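Local coordinates for erythrocyte membrane protein 1 (PDB 6S8T), which binds the host receptor ICAM-1 through this DBLbeta domain, one piece of a much longer PfEMP1 adhesin linked to cytoadhesion of infected erythrocytes, at residues Q18-M23 against D289-R294; G82-N87 against K161-L166; Q172-S177 against F305-S310; Y184-L189 against R283-D288. All blocks are in the same frame, centred on the assembly; numbering follows the deposited sequence. Where two conformers were deposited one is given.

Contact 1. Residues Q18-M23 against D289-R294; sequences QMAHQM and DYIPQR
Ala20 and Met23, three residues apart on helix 16-32, pack against Tyr290 and Ile291 of the short linker that enters helix 293-319, in the largely helical fold of a Duffy-binding-like (DBL) domain. The backbones are closest at Ala20 CA and Tyr290 CA, 5.2 Å apart, near enough for the first side-chain carbons to carry the contact. Tyr290 sets its CB methylene between the two helix residues, with Met23 CB 3.9 Å from Tyr290 CB and the carbonyl oxygen Ala20 O 3.8 Å from the same carbon. Its CG stands anti to its own carbonyl carbon (chi1 -60°), and the ring then passes obliquely beside the backbone of Met23, Tyr290 CD1 being 4.0 Å from Met23 C. The phenol oxygen reaches past the segment, where Tyr290 OH is hydrogen-bonded to Glu254 and His24. Met23 contributes its CB alone to the close apolar contact: a bend at chi2 (-65°) turns the thioether away from the linker, and its side chain also touches His393 on helix 388-402. That helix receives Pro292 as well, the N-cap residue of helix 293-319, so it lies against both partners. No hydrogen bond crosses between 18-23 and 289-294; the contact is van der Waals packing, of side-chain carbons and of the helix carbonyls against Tyr290. Ile291 was modelled in two conformers, which makes its share less certain; in the one given, its CG1 branch comes 4.0 Å from the methyl carbon Ala20 CB.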
loop_
_atom_site.group_PDB
_atom_site.type_symbol
_atom_site.label_atom_id
_atom_site.label_comp_id
_atom_site.label_asym_id
_atom_site.label_seq_id
_atom_site.Cartn_x
_atom_site.Cartn_y
_atom_site.Cartn_z
ATOM N N GLN A 18 -12.293 -12.016 2.155
ATOM C CA GLN A 18 -13.662 -12.147 2.642
ATOM C C GLN A 18 -13.912 -11.254 3.851
ATOM O O GLN A 18 -15.032 -10.763 4.033
ATOM C CB GLN A 18 -13.972 -13.606 2.973
ATOM C CG GLN A 18 -14.028 -14.509 1.748
ATOM C CD GLN A 18 -14.332 -15.955 2.094
ATOM O OE1 GLN A 18 -15.483 -16.319 2.343
ATOM N NE2 GLN A 18 -13.296 -16.788 2.110
ATOM N N MET A 19 -12.891 -11.024 4.682
ATOM C CA MET A 19 -13.048 -10.064 5.770
ATOM C C MET A 19 -13.245 -8.652 5.229
ATOM O O MET A 19 -14.053 -7.883 5.767
ATOM C CB MET A 19 -11.839 -10.106 6.707
ATOM C CG MET A 19 -11.664 -11.402 7.489
ATOM S SD MET A 19 -13.073 -11.830 8.531
ATOM C CE MET A 19 -13.462 -10.241 9.254
ATOM N N ALA A 20 -12.515 -8.295 4.166
ATOM C CA ALA A 20 -12.670 -6.972 3.572
ATOM C C ALA A 20 -14.080 -6.773 3.033
ATOM O O ALA A 20 -14.656 -5.687 3.165
ATOM C CB ALA A 20 -11.638 -6.769 2.460
ATOM N N HIS A 21 -14.647 -7.814 2.421
ATOM C CA HIS A 21 -16.023 -7.736 1.942
ATOM C C HIS A 21 -16.990 -7.447 3.085
ATOM O O HIS A 21 -17.961 -6.701 2.911
ATOM C CB HIS A 21 -16.393 -9.036 1.228
ATOM C CG HIS A 21 -17.745 -9.012 0.588
ATOM N ND1 HIS A 21 -18.898 -9.327 1.274
ATOM C CD2 HIS A 21 -18.128 -8.713 -0.675
ATOM C CE1 HIS A 21 -19.934 -9.221 0.462
ATOM N NE2 HIS A 21 -19.494 -8.848 -0.727
ATOM N N GLN A 22 -16.735 -8.016 4.266
ATOM C CA GLN A 22 -17.591 -7.737 5.415
ATOM C C GLN A 22 -17.457 -6.286 5.864
ATOM O O GLN A 22 -18.457 -5.643 6.207
ATOM C CB GLN A 22 -17.257 -8.689 6.565
ATOM C CG GLN A 22 -18.028 -8.420 7.850
ATOM C CD GLN A 22 -17.627 -9.358 8.969
ATOM O OE1 GLN A 22 -17.179 -10.478 8.723
ATOM N NE2 GLN A 22 -17.773 -8.903 10.208
ATOM N N MET A 23 -16.232 -5.754 5.870
ATOM C CA MET A 23 -16.036 -4.351 6.225
ATOM C C MET A 23 -16.723 -3.421 5.229
ATOM O O MET A 23 -17.253 -2.375 5.626
ATOM C CB MET A 23 -14.539 -4.034 6.316
ATOM C CG MET A 23 -13.770 -4.866 7.342
ATOM S SD MET A 23 -14.276 -4.564 9.051
ATOM C CE MET A 23 -13.274 -5.770 9.918
ATOM N N ASP A 289 -9.199 -1.367 -0.351
ATOM C CA ASP A 289 -9.357 -0.189 0.495
ATOM C C ASP A 289 -10.011 -0.489 1.846
ATOM O O ASP A 289 -10.162 0.441 2.646
ATOM C CB ASP A 289 -10.152 0.890 -0.248
ATOM C CG ASP A 289 -11.465 0.376 -0.816
ATOM O OD1 ASP A 289 -11.548 -0.823 -1.164
ATOM O OD2 ASP A 289 -12.415 1.184 -0.926
ATOM N N TYR A 290 -10.387 -1.736 2.139
ATOM C CA TYR A 290 -10.893 -2.092 3.461
ATOM C C TYR A 290 -9.921 -2.940 4.267
ATOM O O TYR A 290 -10.257 -3.356 5.380
ATOM C CB TYR A 290 -12.236 -2.818 3.348
ATOM C CG TYR A 290 -13.296 -1.981 2.688
ATOM C CD1 TYR A 290 -14.042 -1.061 3.415
ATOM C CD2 TYR A 290 -13.538 -2.094 1.327
ATOM C CE1 TYR A 290 -15.008 -0.288 2.802
ATOM C CE2 TYR A 290 -14.496 -1.329 0.708
ATOM C CZ TYR A 290 -15.230 -0.430 1.446
ATOM O OH TYR A 290 -16.188 0.326 0.816
ATOM N N ILE A 291 -8.741 -3.225 3.728
ATOM C CA ILE A 291 -7.690 -3.905 4.480
ATOM C C ILE A 291 -6.838 -2.831 5.144
ATOM O O ILE A 291 -6.414 -1.879 4.472
ATOM C CB ILE A 291 -6.852 -4.817 3.568
ATOM C CG1 ILE A 291 -7.718 -5.941 2.997
ATOM C CG2 ILE A 291 -5.654 -5.376 4.320
ATOM C CD1 ILE A 291 -6.968 -6.890 2.097
ATOM N N PRO A 292 -6.578 -2.926 6.451
ATOM C CA PRO A 292 -5.778 -1.891 7.122
ATOM C C PRO A 292 -4.453 -1.638 6.409
ATOM O O PRO A 292 -3.761 -2.568 5.988
ATOM C CB PRO A 292 -5.567 -2.466 8.522
ATOM C CG PRO A 292 -6.775 -3.338 8.747
ATOM C CD PRO A 292 -7.088 -3.935 7.397
ATOM N N GLN A 293 -4.103 -0.354 6.285
ATOM C CA GLN A 293 -2.941 0.042 5.492
ATOM C C GLN A 293 -1.649 -0.581 6.015
ATOM O O GLN A 293 -0.766 -0.930 5.224
ATOM C CB GLN A 293 -2.833 1.570 5.461
ATOM C CG GLN A 293 -1.677 2.121 4.618
ATOM C CD GLN A 293 -1.712 3.636 4.504
ATOM O OE1 GLN A 293 -1.412 4.350 5.462
ATOM N NE2 GLN A 293 -2.088 4.133 3.333
ATOM N N ARG A 294 -1.516 -0.737 7.334
ATOM C CA ARG A 294 -0.296 -1.324 7.882
ATOM C C ARG A 294 -0.105 -2.761 7.409
ATOM O O ARG A 294 1.032 -3.230 7.286
ATOM C CB ARG A 294 -0.313 -1.263 9.413
ATOM C CG ARG A 294 1.011 -1.642 10.071
ATOM C CD ARG A 294 0.929 -1.607 11.594
ATOM N NE ARG A 294 0.595 -0.282 12.110
ATOM C CZ ARG A 294 1.487 0.668 12.375
ATOM N NH1 ARG A 294 2.780 0.446 12.167
ATOM N NH2 ARG A 294 1.085 1.844 12.845
#

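Contact 2. Residues G82-N87 against K161-L166; sequences GKDGNN and KKHNTL
Asn87 OD1 is approached by several nitrogens: His163 NE2 donates to it, and Arg159 NH2 is a second, stronger hydrogen-bond partner. The bond from His163 NE2 to Asn87 OD1 is weak at 3.4 Å, although nearly straight, with 170° at the hydrogen. The acceptor lies in the imidazole plane at the ring edge, while the amide plane stands 89° to the ring. Lys162 NZ comes only to 3.7 Å from Asn87 OD1. Asn87 also places its carbonyl O over one face of the ring, 3.7 Å above the plane of His163 and toward the rim. Asp84, at the other end of the type I turn 84-87, meets the same ring edge-on, its carboxylate steeply inclined, with Asp84 OD2 3.3 Å from His163 CE1. With CG anti to the carbonyl carbon (chi1 -69°), the ring of His163 points into the loop from the last helical turn, which a Schellman motif closes at Thr165. Asp84 OD1 takes the N-H of Glu88, and OD2 that of Arg89 besides a salt bridge to Arg159. Because His163 ND1 accepts the N-H of Phe90, the ring is probably neutral with its proton on NE2, whose contact with Arg159 is weak.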
loop_
_atom_site.group_PDB
_atom_site.type_symbol
_atom_site.label_atom_id
_atom_site.label_comp_id
_atom_site.label_asym_id
_atom_site.label_seq_id
_atom_site.Cartn_x
_atom_site.Cartn_y
_atom_site.Cartn_z
ATOM N N GLY A 82 6.747 16.876 -10.315
ATOM C CA GLY A 82 7.846 16.789 -9.369
ATOM C C GLY A 82 7.867 15.555 -8.493
ATOM O O GLY A 82 8.237 15.646 -7.316
ATOM N N LYS A 83 7.489 14.400 -9.034
ATOM C CA LYS A 83 7.482 13.150 -8.287
ATOM C C LYS A 83 8.526 12.195 -8.852
ATOM O O LYS A 83 8.655 12.052 -10.072
ATOM C CB LYS A 83 6.098 12.489 -8.326
ATOM C CG LYS A 83 4.970 13.340 -7.743
ATOM C CD LYS A 83 5.132 13.544 -6.241
ATOM C CE LYS A 83 4.023 14.422 -5.683
ATOM N NZ LYS A 83 4.190 14.694 -4.228
ATOM N N ASP A 84 9.265 11.544 -7.952
ATOM C CA ASP A 84 10.280 10.541 -8.287
ATOM C C ASP A 84 11.361 11.136 -9.197
ATOM O O ASP A 84 11.547 10.736 -10.347
ATOM C CB ASP A 84 9.639 9.303 -8.928
ATOM C CG ASP A 84 10.598 8.127 -9.002
ATOM O OD1 ASP A 84 11.565 8.093 -8.210
ATOM O OD2 ASP A 84 10.388 7.240 -9.856
ATOM N N GLY A 85 12.086 12.106 -8.631
ATOM C CA GLY A 85 13.133 12.787 -9.374
ATOM C C GLY A 85 14.368 11.949 -9.629
ATOM O O GLY A 85 15.150 12.277 -10.529
ATOM N N ASN A 86 14.566 10.878 -8.861
ATOM C CA ASN A 86 15.725 10.012 -9.022
ATOM C C ASN A 86 15.388 8.684 -9.681
ATOM O O ASN A 86 16.278 7.838 -9.822
ATOM C CB ASN A 86 16.387 9.761 -7.663
ATOM C CG ASN A 86 16.927 11.029 -7.038
ATOM O OD1 ASN A 86 17.479 11.889 -7.726
ATOM N ND2 ASN A 86 16.762 11.158 -5.726
ATOM N N ASN A 87 14.134 8.481 -10.085
ATOM C CA ASN A 87 13.684 7.238 -10.710
ATOM C C ASN A 87 13.979 6.033 -9.814
ATOM O O ASN A 87 14.700 5.105 -10.183
ATOM C CB ASN A 87 14.306 7.065 -12.099
ATOM C CG ASN A 87 13.825 8.110 -13.082
ATOM O OD1 ASN A 87 12.775 7.952 -13.704
ATOM N ND2 ASN A 87 14.589 9.190 -13.224
ATOM N N LYS A 161 7.537 -0.570 -16.038
ATOM C CA LYS A 161 8.205 -1.116 -17.213
ATOM C C LYS A 161 9.553 -0.449 -17.452
ATOM O O LYS A 161 10.495 -1.106 -17.909
ATOM C CB LYS A 161 7.303 -0.977 -18.442
ATOM C CG LYS A 161 6.052 -1.846 -18.378
ATOM C CD LYS A 161 5.290 -1.862 -19.697
ATOM C CE LYS A 161 4.535 -0.566 -19.928
ATOM N NZ LYS A 161 3.751 -0.604 -21.196
ATOM N N LYS A 162 9.673 0.841 -17.130
ATOM C CA LYS A 162 10.931 1.546 -17.357
ATOM C C LYS A 162 11.990 1.134 -16.341
ATOM O O LYS A 162 13.130 0.830 -16.707
ATOM C CB LYS A 162 10.700 3.055 -17.305
ATOM C CG LYS A 162 11.973 3.876 -17.399
ATOM C CD LYS A 162 11.695 5.348 -17.145
ATOM C CE LYS A 162 12.967 6.172 -17.244
ATOM N NZ LYS A 162 14.015 5.687 -16.303
ATOM N N HIS A 163 11.630 1.114 -15.055
ATOM C CA HIS A 163 12.614 0.827 -14.017
ATOM C C HIS A 163 13.088 -0.620 -14.044
ATOM O O HIS A 163 14.137 -0.926 -13.467
ATOM C CB HIS A 163 12.043 1.183 -12.643
ATOM C CG HIS A 163 11.859 2.655 -12.439
ATOM N ND1 HIS A 163 11.166 3.184 -11.372
ATOM C CD2 HIS A 163 12.284 3.713 -13.172
ATOM C CE1 HIS A 163 11.169 4.501 -11.455
ATOM N NE2 HIS A 163 11.841 4.849 -12.538
ATOM N N ASN A 164 12.354 -1.512 -14.709
ATOM C CA ASN A 164 12.760 -2.901 -14.857
ATOM C C ASN A 164 13.147 -3.258 -16.286
ATOM O O ASN A 164 13.418 -4.431 -16.560
ATOM C CB ASN A 164 11.641 -3.834 -14.376
ATOM C CG ASN A 164 11.346 -3.669 -12.900
ATOM O OD1 ASN A 164 11.900 -4.378 -12.063
ATOM N ND2 ASN A 164 10.480 -2.720 -12.573
ATOM N N THR A 165 13.185 -2.281 -17.194
ATOM C CA THR A 165 13.515 -2.500 -18.608
ATOM C C THR A 165 12.703 -3.654 -19.193
ATOM O O THR A 165 13.235 -4.573 -19.819
ATOM C CB THR A 165 15.016 -2.736 -18.802
ATOM O OG1 THR A 165 15.399 -3.973 -18.187
ATOM C CG2 THR A 165 15.823 -1.598 -18.193
ATOM N N LEU A 166 11.391 -3.602 -18.974
ATOM C CA LEU A 166 10.491 -4.641 -19.460
ATOM C C LEU A 166 10.255 -4.464 -20.956
ATOM O O LEU A 166 9.839 -3.390 -21.402
ATOM C CB LEU A 166 9.168 -4.595 -18.697
ATOM C CG LEU A 166 9.116 -5.342 -17.363
ATOM C CD1 LEU A 166 7.811 -5.069 -16.640
ATOM C CD2 LEU A 166 9.295 -6.834 -17.593
#

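Contact 3. Residues Q172-S177 against F305-S310; sequences QKDQES and FCKMQS
Two long helices of the DBL domain, 172-194 and 293-319, approach each other here through one lysine, Lys307, whose side chain extends from the second helix to Asp174 and Ser177 on the first. Their backbones stay well apart, the nearest pair being Ser177 CA and Lys307 CA at 11.2 Å, so the arm of the lysine does most of the spanning. Lys307 has CG anti to its carbonyl carbon (chi1 -70°), runs extended through chi2 and chi3, and bends only at its last torsion (chi4 -64°). The bend gives the two ends of the terminal C-N bond different neighbours. Lys307 CE, near the end of the arm, comes 4.0 Å from Ser177 OG, whereas Lys307 NZ is 4.4 Å from Asp174 OD1, beyond salt-bridge range. Ser177 directs its oxygen anti to its backbone nitrogen (chi1 -175°), where the hydroxyl is hydrogen-bonded to both Glu303 and Tyr160. Glu303 lies on the same helix as Lys307, so its bond to Ser177 links the two helices. The ammonium group has its salt bridge with Glu429, adjacent to Cys430, which a disulfide ties to Cys306 within 305-310. On another side of that helix, Phe305 and Met308 pack on helix 335-372. A second cation is not far off, since Lys173 NZ and Lys307 NZ are 6.7 Å apart. No hydrogen bond joins 172-177 to 305-310 directly. The direct contact is slight, and the charge of the buried lysine is probably compensated mainly by Glu429, with Asp174 adding a longer-range attraction.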
loop_
_atom_site.group_PDB
_atom_site.type_symbol
_atom_site.label_atom_id
_atom_site.label_comp_id
_atom_site.label_asym_id
_atom_site.label_seq_id
_atom_site.Cartn_x
_atom_site.Cartn_y
_atom_site.Cartn_z
ATOM N N GLN A 172 3.659 -12.932 -17.490
ATOM C CA GLN A 172 2.411 -13.020 -16.735
ATOM C C GLN A 172 2.592 -12.541 -15.300
ATOM O O GLN A 172 1.706 -11.882 -14.745
ATOM C CB GLN A 172 1.884 -14.454 -16.755
ATOM C CG GLN A 172 1.412 -14.931 -18.120
ATOM C CD GLN A 172 0.022 -14.432 -18.464
ATOM O OE1 GLN A 172 -0.845 -14.338 -17.597
ATOM N NE2 GLN A 172 -0.195 -14.106 -19.733
ATOM N N LYS A 173 3.733 -12.862 -14.683
ATOM C CA LYS A 173 3.937 -12.492 -13.287
ATOM C C LYS A 173 4.184 -10.997 -13.130
ATOM O O LYS A 173 3.832 -10.418 -12.095
ATOM C CB LYS A 173 5.093 -13.297 -12.688
ATOM C CG LYS A 173 6.482 -12.883 -13.148
ATOM C CD LYS A 173 7.541 -13.800 -12.552
ATOM C CE LYS A 173 7.388 -13.904 -11.039
ATOM N NZ LYS A 173 8.293 -14.929 -10.441
ATOM N N ASP A 174 4.775 -10.353 -14.138
ATOM C CA ASP A 174 4.976 -8.912 -14.063
ATOM C C ASP A 174 3.672 -8.155 -14.272
ATOM O O ASP A 174 3.481 -7.084 -13.686
ATOM C CB ASP A 174 6.022 -8.468 -15.086
ATOM C CG ASP A 174 7.403 -9.016 -14.781
ATOM O OD1 ASP A 174 7.737 -9.163 -13.583
ATOM O OD2 ASP A 174 8.153 -9.303 -15.740
ATOM N N GLN A 175 2.767 -8.688 -15.099
ATOM C CA GLN A 175 1.465 -8.052 -15.264
ATOM C C GLN A 175 0.674 -8.078 -13.961
ATOM O O GLN A 175 0.064 -7.072 -13.580
ATOM C CB GLN A 175 0.680 -8.730 -16.388
ATOM C CG GLN A 175 1.323 -8.597 -17.761
ATOM C CD GLN A 175 0.425 -9.071 -18.893
ATOM O OE1 GLN A 175 -0.647 -8.514 -19.124
ATOM N NE2 GLN A 175 0.864 -10.103 -19.605
ATOM N N GLU A 176 0.682 -9.211 -13.256
ATOM C CA GLU A 176 -0.033 -9.282 -11.986
ATOM C C GLU A 176 0.579 -8.344 -10.954
ATOM O O GLU A 176 -0.144 -7.718 -10.171
ATOM C CB GLU A 176 -0.050 -10.721 -11.472
ATOM C CG GLU A 176 -1.366 -11.434 -11.728
ATOM C CD GLU A 176 -1.360 -12.865 -11.236
ATOM O OE1 GLU A 176 -0.344 -13.562 -11.446
ATOM O OE2 GLU A 176 -2.367 -13.291 -10.632
ATOM N N SER A 177 1.908 -8.222 -10.947
ATOM C CA SER A 177 2.562 -7.310 -10.015
ATOM C C SER A 177 2.169 -5.861 -10.289
ATOM O O SER A 177 1.998 -5.073 -9.352
ATOM C CB SER A 177 4.080 -7.490 -10.097
ATOM O OG SER A 177 4.751 -6.703 -9.129
ATOM N N PHE A 305 11.059 -7.283 -0.989
ATOM C CA PHE A 305 12.214 -7.963 -0.412
ATOM C C PHE A 305 12.590 -9.189 -1.230
ATOM O O PHE A 305 13.778 -9.476 -1.420
ATOM C CB PHE A 305 11.942 -8.378 1.034
ATOM C CG PHE A 305 12.897 -9.428 1.541
ATOM C CD1 PHE A 305 14.172 -9.077 1.955
ATOM C CD2 PHE A 305 12.532 -10.768 1.575
ATOM C CE1 PHE A 305 15.063 -10.037 2.410
ATOM C CE2 PHE A 305 13.419 -11.733 2.026
ATOM C CZ PHE A 305 14.686 -11.367 2.444
ATOM N N CYS A 306 11.587 -9.936 -1.705
ATOM C CA CYS A 306 11.874 -11.132 -2.488
ATOM C C CYS A 306 12.456 -10.788 -3.854
ATOM O O CYS A 306 13.273 -11.550 -4.382
ATOM C CB CYS A 306 10.612 -11.986 -2.633
ATOM S SG CYS A 306 10.200 -12.958 -1.142
ATOM N N LYS A 307 12.056 -9.655 -4.439
ATOM C CA LYS A 307 12.664 -9.229 -5.699
ATOM C C LYS A 307 14.133 -8.872 -5.508
ATOM O O LYS A 307 14.975 -9.231 -6.337
ATOM C CB LYS A 307 11.902 -8.038 -6.284
ATOM C CG LYS A 307 10.523 -8.370 -6.818
ATOM C CD LYS A 307 9.850 -7.133 -7.401
ATOM C CE LYS A 307 8.606 -7.500 -8.192
ATOM N NZ LYS A 307 8.943 -8.336 -9.385
ATOM N N MET A 308 14.456 -8.160 -4.425
ATOM C CA MET A 308 15.850 -7.853 -4.121
ATOM C C MET A 308 16.634 -9.122 -3.812
ATOM O O MET A 308 17.754 -9.303 -4.307
ATOM C CB MET A 308 15.921 -6.871 -2.947
ATOM C CG MET A 308 17.332 -6.507 -2.481
ATOM S SD MET A 308 18.050 -7.661 -1.287
ATOM C CE MET A 308 16.747 -7.731 -0.059
ATOM N N GLN A 309 16.062 -10.009 -2.991
ATOM C CA GLN A 309 16.754 -11.237 -2.614
ATOM C C GLN A 309 17.033 -12.108 -3.830
ATOM O O GLN A 309 18.129 -12.662 -3.971
ATOM C CB GLN A 309 15.928 -12.007 -1.579
ATOM C CG GLN A 309 16.635 -13.210 -0.950
ATOM C CD GLN A 309 16.497 -14.486 -1.769
ATOM O OE1 GLN A 309 15.545 -14.653 -2.530
ATOM N NE2 GLN A 309 17.457 -15.389 -1.616
ATOM N N SER A 310 16.049 -12.239 -4.723
ATOM C CA SER A 310 16.231 -13.061 -5.914
ATOM C C SER A 310 17.312 -12.489 -6.825
ATOM O O SER A 310 18.080 -13.242 -7.434
ATOM C CB SER A 310 14.904 -13.192 -6.659
ATOM O OG SER A 310 15.017 -14.059 -7.773
#

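Contact 4. Residues Y184-L189 against R283-D288; sequences YSFADL and RGTPLD
The loop 283-288 comes closest to helix 172-194 where Ala187 CA and Asp288 CA stand 5.6 Å apart, and no hydrogen bond joins the two segments. At that point the methyl carbon Ala187 CB lies 3.7 Å from the backbone oxygen Asp288 O and 4.0 Å from Asp288 CB, so it meets the carbonyl group first and the CB of the aspartate next. The carboxylate itself is held by a salt bridge to Arg183, one turn earlier on the helix. With CG anti to the backbone nitrogen (chi1 165°), the side chain of Phe186 crosses that of Thr285 at about a right angle and that of Pro286 at a slant. Atoms along one side of the ring meet different groups: Phe186 CD2 is 3.9 Å from Pro286 CG, Phe186 CE2 3.9 Å from Pro286 O, and Phe186 CZ 4.2 Å from the methyl Thr285 CG2. The hydroxyl of Thr285 bonds His258. Trp261 of helix 246-268 meets Phe186 edge-to-face and also touches Pro286. Such a buried aromatic, proline and alanine interface, with its polar ends bonded to neighbours, belongs to the core of the helical DBL fold, where a connecting loop seals against the bundle.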
loop_
_atom_site.group_PDB
_atom_site.type_symbol
_atom_site.label_atom_id
_atom_site.label_comp_id
_atom_site.label_asym_id
_atom_site.label_seq_id
_atom_site.Cartn_x
_atom_site.Cartn_y
_atom_site.Cartn_z
ATOM N N TYR A 184 -2.991 -1.205 -4.813
ATOM C CA TYR A 184 -2.417 -0.563 -3.633
ATOM C C TYR A 184 -2.582 0.952 -3.687
ATOM O O TYR A 184 -2.832 1.593 -2.659
ATOM C CB TYR A 184 -0.936 -0.925 -3.502
ATOM C CG TYR A 184 -0.653 -2.380 -3.193
ATOM C CD1 TYR A 184 -1.479 -3.104 -2.339
ATOM C CD2 TYR A 184 0.447 -3.028 -3.752
ATOM C CE1 TYR A 184 -1.218 -4.433 -2.050
ATOM C CE2 TYR A 184 0.715 -4.357 -3.472
ATOM C CZ TYR A 184 -0.123 -5.054 -2.618
ATOM O OH TYR A 184 0.134 -6.375 -2.331
ATOM N N SER A 185 -2.431 1.549 -4.875
ATOM C CA SER A 185 -2.576 2.997 -5.002
ATOM C C SER A 185 -4.025 3.427 -4.819
ATOM O O SER A 185 -4.298 4.480 -4.231
ATOM C CB SER A 185 -2.054 3.462 -6.361
ATOM O OG SER A 185 -2.483 4.786 -6.643
ATOM N N PHE A 186 -4.969 2.633 -5.330
ATOM C CA PHE A 186 -6.384 2.909 -5.097
ATOM C C PHE A 186 -6.711 2.856 -3.608
ATOM O O PHE A 186 -7.499 3.667 -3.106
ATOM C CB PHE A 186 -7.242 1.911 -5.881
ATOM C CG PHE A 186 -8.690 1.860 -5.455
ATOM C CD1 PHE A 186 -9.580 2.850 -5.842
ATOM C CD2 PHE A 186 -9.164 0.801 -4.693
ATOM C CE1 PHE A 186 -10.918 2.796 -5.460
ATOM C CE2 PHE A 186 -10.498 0.740 -4.306
ATOM C CZ PHE A 186 -11.375 1.739 -4.693
ATOM N N ALA A 187 -6.097 1.922 -2.880
ATOM C CA ALA A 187 -6.378 1.805 -1.452
ATOM C C ALA A 187 -5.719 2.932 -0.664
ATOM O O ALA A 187 -6.317 3.469 0.275
ATOM C CB ALA A 187 -5.918 0.443 -0.937
ATOM N N ASP A 188 -4.488 3.304 -1.037
ATOM C CA ASP A 188 -3.811 4.421 -0.380
ATOM C C ASP A 188 -4.580 5.722 -0.565
ATOM O O ASP A 188 -4.675 6.531 0.365
ATOM C CB ASP A 188 -2.385 4.570 -0.920
ATOM C CG ASP A 188 -1.430 3.522 -0.366
ATOM O OD1 ASP A 188 -1.810 2.783 0.576
ATOM O OD2 ASP A 188 -0.292 3.436 -0.874
ATOM N N LEU A 189 -5.133 5.946 -1.763
ATOM C CA LEU A 189 -5.854 7.188 -2.024
ATOM C C LEU A 189 -7.123 7.275 -1.182
ATOM O O LEU A 189 -7.474 8.351 -0.688
ATOM C CB LEU A 189 -6.176 7.306 -3.515
ATOM C CG LEU A 189 -6.804 8.606 -4.024
ATOM C CD1 LEU A 189 -5.980 9.820 -3.611
ATOM C CD2 LEU A 189 -6.960 8.567 -5.545
ATOM N N ARG A 283 -14.097 -5.219 -14.947
ATOM C CA ARG A 283 -15.364 -5.422 -14.255
ATOM C C ARG A 283 -15.129 -5.434 -12.753
ATOM O O ARG A 283 -14.194 -6.085 -12.276
ATOM C CB ARG A 283 -16.034 -6.740 -14.676
ATOM C CG ARG A 283 -16.498 -6.807 -16.125
ATOM C CD ARG A 283 -17.680 -5.887 -16.389
ATOM N NE ARG A 283 -18.270 -6.130 -17.704
ATOM C CZ ARG A 283 -17.860 -5.546 -18.826
ATOM N NH1 ARG A 283 -16.857 -4.680 -18.799
ATOM N NH2 ARG A 283 -18.452 -5.830 -19.977
ATOM N N GLY A 284 -15.980 -4.723 -12.012
ATOM C CA GLY A 284 -15.956 -4.771 -10.564
ATOM C C GLY A 284 -15.084 -3.706 -9.927
ATOM O O GLY A 284 -14.429 -2.893 -10.587
ATOM N N THR A 285 -15.083 -3.723 -8.593
ATOM C CA THR A 285 -14.287 -2.811 -7.783
ATOM C C THR A 285 -13.521 -3.625 -6.745
ATOM O O THR A 285 -14.123 -4.462 -6.051
ATOM C CB THR A 285 -15.170 -1.765 -7.089
ATOM O OG1 THR A 285 -15.993 -1.109 -8.061
ATOM C CG2 THR A 285 -14.315 -0.730 -6.373
ATOM N N PRO A 286 -12.214 -3.418 -6.606
ATOM C CA PRO A 286 -11.446 -4.190 -5.625
ATOM C C PRO A 286 -11.782 -3.786 -4.198
ATOM O O PRO A 286 -12.324 -2.709 -3.936
ATOM C CB PRO A 286 -9.991 -3.854 -5.970
ATOM C CG PRO A 286 -10.064 -2.519 -6.622
ATOM C CD PRO A 286 -11.358 -2.509 -7.385
ATOM N N LEU A 287 -11.443 -4.677 -3.266
ATOM C CA LEU A 287 -11.740 -4.487 -1.852
ATOM C C LEU A 287 -10.498 -4.152 -1.035
ATOM O O LEU A 287 -10.536 -4.223 0.199
ATOM C CB LEU A 287 -12.427 -5.731 -1.289
ATOM C CG LEU A 287 -13.837 -6.012 -1.812
ATOM C CD1 LEU A 287 -14.314 -7.377 -1.346
ATOM C CD2 LEU A 287 -14.797 -4.923 -1.358
ATOM N N ASP A 288 -9.399 -3.781 -1.700
ATOM C CA ASP A 288 -8.156 -3.490 -0.990
ATOM C C ASP A 288 -8.308 -2.308 -0.038
ATOM O O ASP A 288 -7.619 -2.244 0.987
ATOM C CB ASP A 288 -7.032 -3.221 -1.995
ATOM C CG ASP A 288 -6.775 -4.402 -2.929
ATOM O OD1 ASP A 288 -7.674 -4.748 -3.727
ATOM O OD2 ASP A 288 -5.668 -4.979 -2.867
#

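Overall arrangement
Contact 4 is core and contact 1 partly buried beside it, their centres 11 Å apart: the continuous run 283-294 packs first on helix 172-194 and then on helix 16-32, and Gln293 NE2 to Asp188 OD1 is a probable hydrogen bond between them. Both rest on van der Waals packing without a cross-segment hydrogen bond. Contact 3, buried although polar, shares helix 172-194 with contact 4 and helix 293-319 with contact 1, but there a charged side chain spans the wider gap. Contact 2 is partly buried, across the chain's centre from contact 1, and relies on polar groups around an imidazole; it touches contact 3 where Leu166 packs on Asp174. Polar chemistry thus marks contacts 2 and 3, farther from the centre.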